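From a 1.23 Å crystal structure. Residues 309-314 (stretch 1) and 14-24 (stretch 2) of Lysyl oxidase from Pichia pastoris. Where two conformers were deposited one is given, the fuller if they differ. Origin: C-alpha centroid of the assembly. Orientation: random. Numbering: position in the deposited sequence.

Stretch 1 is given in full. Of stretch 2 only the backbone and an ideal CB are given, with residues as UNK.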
# COMPACT_ATOMS: atom_id res chain seq x y z
N PHE A 309 -15.82 -13.68 -13.87
CA PHE A 309 -15.57 -14.63 -12.79
C PHE A 309 -16.88 -15.07 -12.15
O PHE A 309 -17.87 -14.38 -12.28
CB PHE A 309 -14.61 -14.09 -11.71
CG PHE A 309 -15.04 -12.80 -11.07
CD1 PHE A 309 -14.56 -11.59 -11.56
CD2 PHE A 309 -15.99 -12.76 -10.05
CE1 PHE A 309 -14.98 -10.38 -11.02
CE2 PHE A 309 -16.41 -11.54 -9.49
CZ PHE A 309 -15.91 -10.36 -9.98
N TYR A 310 -16.82 -16.19 -11.46
CA TYR A 310 -17.90 -16.67 -10.62
C TYR A 310 -17.51 -16.52 -9.18
O TYR A 310 -16.35 -16.67 -8.81
CB TYR A 310 -18.18 -18.16 -10.88
CG TYR A 310 -18.52 -18.51 -12.31
CD1 TYR A 310 -17.53 -18.74 -13.24
CD2 TYR A 310 -19.83 -18.72 -12.70
CE1 TYR A 310 -17.84 -19.09 -14.55
CE2 TYR A 310 -20.14 -19.07 -14.02
CZ TYR A 310 -19.14 -19.27 -14.92
OH TYR A 310 -19.45 -19.61 -16.22
N THR A 311 -18.51 -16.27 -8.33
CA THR A 311 -18.28 -16.30 -6.88
C THR A 311 -18.98 -17.50 -6.24
O THR A 311 -19.92 -18.07 -6.78
CB THR A 311 -18.82 -15.03 -6.17
OG1 THR A 311 -20.23 -15.01 -6.29
CG2 THR A 311 -18.25 -13.74 -6.79
N SER A 312 -18.44 -17.90 -5.12
CA SER A 312 -18.97 -18.96 -4.29
C SER A 312 -18.82 -18.55 -2.85
O SER A 312 -17.94 -17.78 -2.51
CB SER A 312 -18.22 -20.28 -4.56
OG SER A 312 -18.76 -21.31 -3.77
N TRP A 313 -19.67 -19.11 -1.99
CA TRP A 313 -19.69 -18.77 -0.57
C TRP A 313 -19.69 -20.01 0.29
O TRP A 313 -20.47 -20.94 0.05
CB TRP A 313 -20.96 -17.95 -0.27
CG TRP A 313 -20.94 -17.35 1.09
CD1 TRP A 313 -21.40 -17.92 2.26
CD2 TRP A 313 -20.46 -16.05 1.44
NE1 TRP A 313 -21.21 -17.05 3.31
CE2 TRP A 313 -20.63 -15.90 2.83
CE3 TRP A 313 -19.91 -14.99 0.70
CZ2 TRP A 313 -20.29 -14.73 3.49
CZ3 TRP A 313 -19.58 -13.81 1.37
CH2 TRP A 313 -19.76 -13.70 2.75
N SER A 314 -18.84 -20.01 1.32
CA SER A 314 -18.83 -21.07 2.32
C SER A 314 -18.93 -20.53 3.73
O SER A 314 -18.52 -19.40 4.00
CB SER A 314 -17.57 -21.92 2.21
OG SER A 314 -16.42 -21.24 2.70
N UNK A 14 -26.03 -13.52 -19.28
CA UNK A 14 -26.02 -14.96 -19.06
C UNK A 14 -24.59 -15.48 -18.96
O UNK A 14 -23.76 -15.19 -19.84
CB UNK A 14 -26.77 -15.68 -20.18
N UNK A 15 -24.26 -16.18 -17.86
CA UNK A 15 -22.95 -16.74 -17.61
C UNK A 15 -22.63 -17.73 -18.73
O UNK A 15 -23.57 -18.36 -19.30
CB UNK A 15 -22.89 -17.41 -16.24
N UNK A 16 -21.37 -17.81 -19.14
CA UNK A 16 -20.94 -18.80 -20.14
C UNK A 16 -21.28 -20.24 -19.78
O UNK A 16 -21.56 -21.05 -20.66
CB UNK A 16 -19.43 -18.69 -20.35
N UNK A 17 -21.19 -20.56 -18.50
CA UNK A 17 -21.42 -21.90 -17.99
C UNK A 17 -22.17 -21.82 -16.67
O UNK A 17 -22.44 -20.72 -16.17
CB UNK A 17 -20.10 -22.65 -17.82
N UNK A 18 -22.54 -22.96 -16.12
CA UNK A 18 -23.16 -23.08 -14.80
C UNK A 18 -22.11 -22.86 -13.71
O UNK A 18 -20.97 -23.36 -13.83
CB UNK A 18 -23.82 -24.45 -14.64
N UNK A 19 -22.51 -22.24 -12.61
CA UNK A 19 -21.64 -22.12 -11.47
C UNK A 19 -21.60 -23.44 -10.69
O UNK A 19 -22.41 -23.68 -9.76
CB UNK A 19 -22.10 -20.97 -10.57
N UNK A 20 -20.65 -24.28 -11.06
CA UNK A 20 -20.49 -25.60 -10.49
C UNK A 20 -19.87 -25.58 -9.09
O UNK A 20 -19.68 -26.62 -8.47
CB UNK A 20 -19.63 -26.46 -11.42
N UNK A 21 -19.54 -24.37 -8.61
CA UNK A 21 -18.96 -24.19 -7.29
C UNK A 21 -19.96 -23.65 -6.29
O UNK A 21 -19.59 -23.44 -5.13
CB UNK A 21 -17.75 -23.25 -7.37
N UNK A 22 -21.19 -23.40 -6.72
CA UNK A 22 -22.11 -22.65 -5.89
C UNK A 22 -22.58 -23.46 -4.69
O UNK A 22 -22.61 -24.71 -4.72
CB UNK A 22 -23.31 -22.20 -6.72
N UNK A 23 -22.99 -22.74 -3.64
CA UNK A 23 -23.47 -23.39 -2.43
C UNK A 23 -24.71 -24.21 -2.72
O UNK A 23 -25.40 -24.01 -3.73
CB UNK A 23 -23.76 -22.36 -1.34
N UNK A 24 -24.99 -25.15 -1.84
CA UNK A 24 -26.19 -25.96 -1.99
C UNK A 24 -27.46 -25.11 -1.91
O UNK A 24 -27.57 -24.17 -1.12
CB UNK A 24 -26.22 -27.05 -0.92

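Stretch 1 is a strand, and of its side chains Tyr310 and Ser312 point toward stretch 2.

Position 14 has nothing of stretch 1 within 5.5 Å of its ideal CB, so the strand sets no preference; it is Glu14.

At position 15 the CB points toward the strand and lies 3.9 Å from Tyr310 CE2. A small apolar side chain suits this spot. Ala15 is deposited, an apolar contact to the ring.

Position 16 points sideways, its ideal CB 4.2 Å from Tyr310 OH. Phi of -56 admits proline among many others. The residue is Pro16, whose CD lies 3.8 Å from Tyr310 OH.

At position 17 the ideal CB is 3.5 Å from Tyr310 OH, but the backbone meets the hydroxyl more directly: the N of position 17 lies 3.0 Å from Tyr310 OH, and its O sits near the ring plane, at the edge. Since the side chain leaves sideways, many long or polar types would serve. Lys17 is found, and the end of its chain leads away from the strand.

Position 18 points away and is unconstrained by stretch 1; it is Thr18.

Position 19 is more demanding. Its CB points sideways, 3.8 Å from Tyr310 CD2 and 5.2 Å from Thr311 O, an acceptor that a donor two or more bonds beyond CB could reach, so asparagine, histidine or glutamine would suit. Asn19, with chi1 at -173° (t), brings its end nearer and donates from ND2 to Thr311 O (2.9 Å, 159°). Its OD1 accepts from the N of position 21 at 3.0 Å, within the type I turn from 19 to 22, so one amide serves both strand and turn.

Position 20, with phi/psi of -76/-2, lies inside that turn and its CB finds no strand atom within 5.5 Å; Ile20 occupies it.

At position 21 the CB points toward the strand, 4.1 Å from Ser312 CB, with a face of the Tyr310 ring further along. A large apolar or aromatic side chain would suit. Trp21 extends over that face, CZ3 3.5 Å from Tyr310 CD1; the ring planes meet obliquely at 54°. Its carbonyl also accepts from the strand, Ser312 OG to Trp21 O at 2.7 Å.

Position 22 points away, its ideal CB 5.3 Å from Thr311 O, so many types would suit; Thr22 OG1 donates to a water (2.7 Å) that in turn donates to Thr311 O (2.8 Å).

At position 23 the ideal CB is 3.8 Å from Trp313 O; a small or polar residue would suit, and a longer one could lead off sideways. Ser23 (chi1 69°, p) has its OG hydrogen-bonded elsewhere in the structure, while a second water accepts from both Ser23 N (2.9 Å) and Trp313 N (3.0 Å).

Position 24 is out of reach; it is Leu24.

Stretch 2, residues 14-24: EAPKTNIWTSL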
# COMPACT_ATOMS: atom_id res chain seq x y z
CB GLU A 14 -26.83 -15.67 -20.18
CG GLU A 14 -28.34 -15.53 -20.08
CD GLU A 14 -29.07 -16.53 -20.94
OE1 GLU A 14 -29.10 -16.32 -22.18
OE2 GLU A 14 -29.62 -17.51 -20.40
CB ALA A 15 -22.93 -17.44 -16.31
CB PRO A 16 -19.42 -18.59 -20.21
CG PRO A 16 -19.22 -17.20 -19.76
CD PRO A 16 -20.26 -16.93 -18.72
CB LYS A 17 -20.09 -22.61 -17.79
CG LYS A 17 -19.30 -22.83 -19.07
CD LYS A 17 -19.80 -24.05 -19.85
CE LYS A 17 -19.12 -24.24 -21.22
NZ LYS A 17 -19.19 -25.69 -21.72
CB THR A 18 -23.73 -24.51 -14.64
OG1 THR A 18 -24.82 -24.69 -15.57
CG2 THR A 18 -24.36 -24.73 -13.27
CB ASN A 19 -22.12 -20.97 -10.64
CG ASN A 19 -21.14 -20.66 -9.47
OD1 ASN A 19 -20.36 -21.51 -9.00
ND2 ASN A 19 -21.21 -19.44 -8.99
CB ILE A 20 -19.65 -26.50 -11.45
CG1 ILE A 20 -18.31 -25.84 -11.81
CG2 ILE A 20 -20.48 -26.78 -12.71
CD1 ILE A 20 -17.33 -26.75 -12.50
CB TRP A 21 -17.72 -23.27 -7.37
CG TRP A 21 -16.76 -23.65 -8.43
CD1 TRP A 21 -15.76 -24.56 -8.34
CD2 TRP A 21 -16.72 -23.15 -9.77
NE1 TRP A 21 -15.09 -24.66 -9.53
CE2 TRP A 21 -15.67 -23.82 -10.44
CE3 TRP A 21 -17.49 -22.23 -10.49
CZ2 TRP A 21 -15.32 -23.54 -11.74
CZ3 TRP A 21 -17.15 -21.96 -11.80
CH2 TRP A 21 -16.09 -22.63 -12.42
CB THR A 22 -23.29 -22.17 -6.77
OG1 THR A 22 -23.95 -21.08 -6.14
CG2 THR A 22 -24.35 -23.28 -6.97
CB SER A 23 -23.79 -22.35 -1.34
OG SER A 23 -24.93 -21.56 -1.68
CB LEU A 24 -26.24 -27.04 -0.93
CG LEU A 24 -25.13 -28.09 -0.99
CD1 LEU A 24 -25.30 -29.01 0.20
CD2 LEU A 24 -25.15 -28.85 -2.32
O HOH W 1 -22.43 -18.87 -5.78
O HOH W 2 -22.33 -19.90 -3.21
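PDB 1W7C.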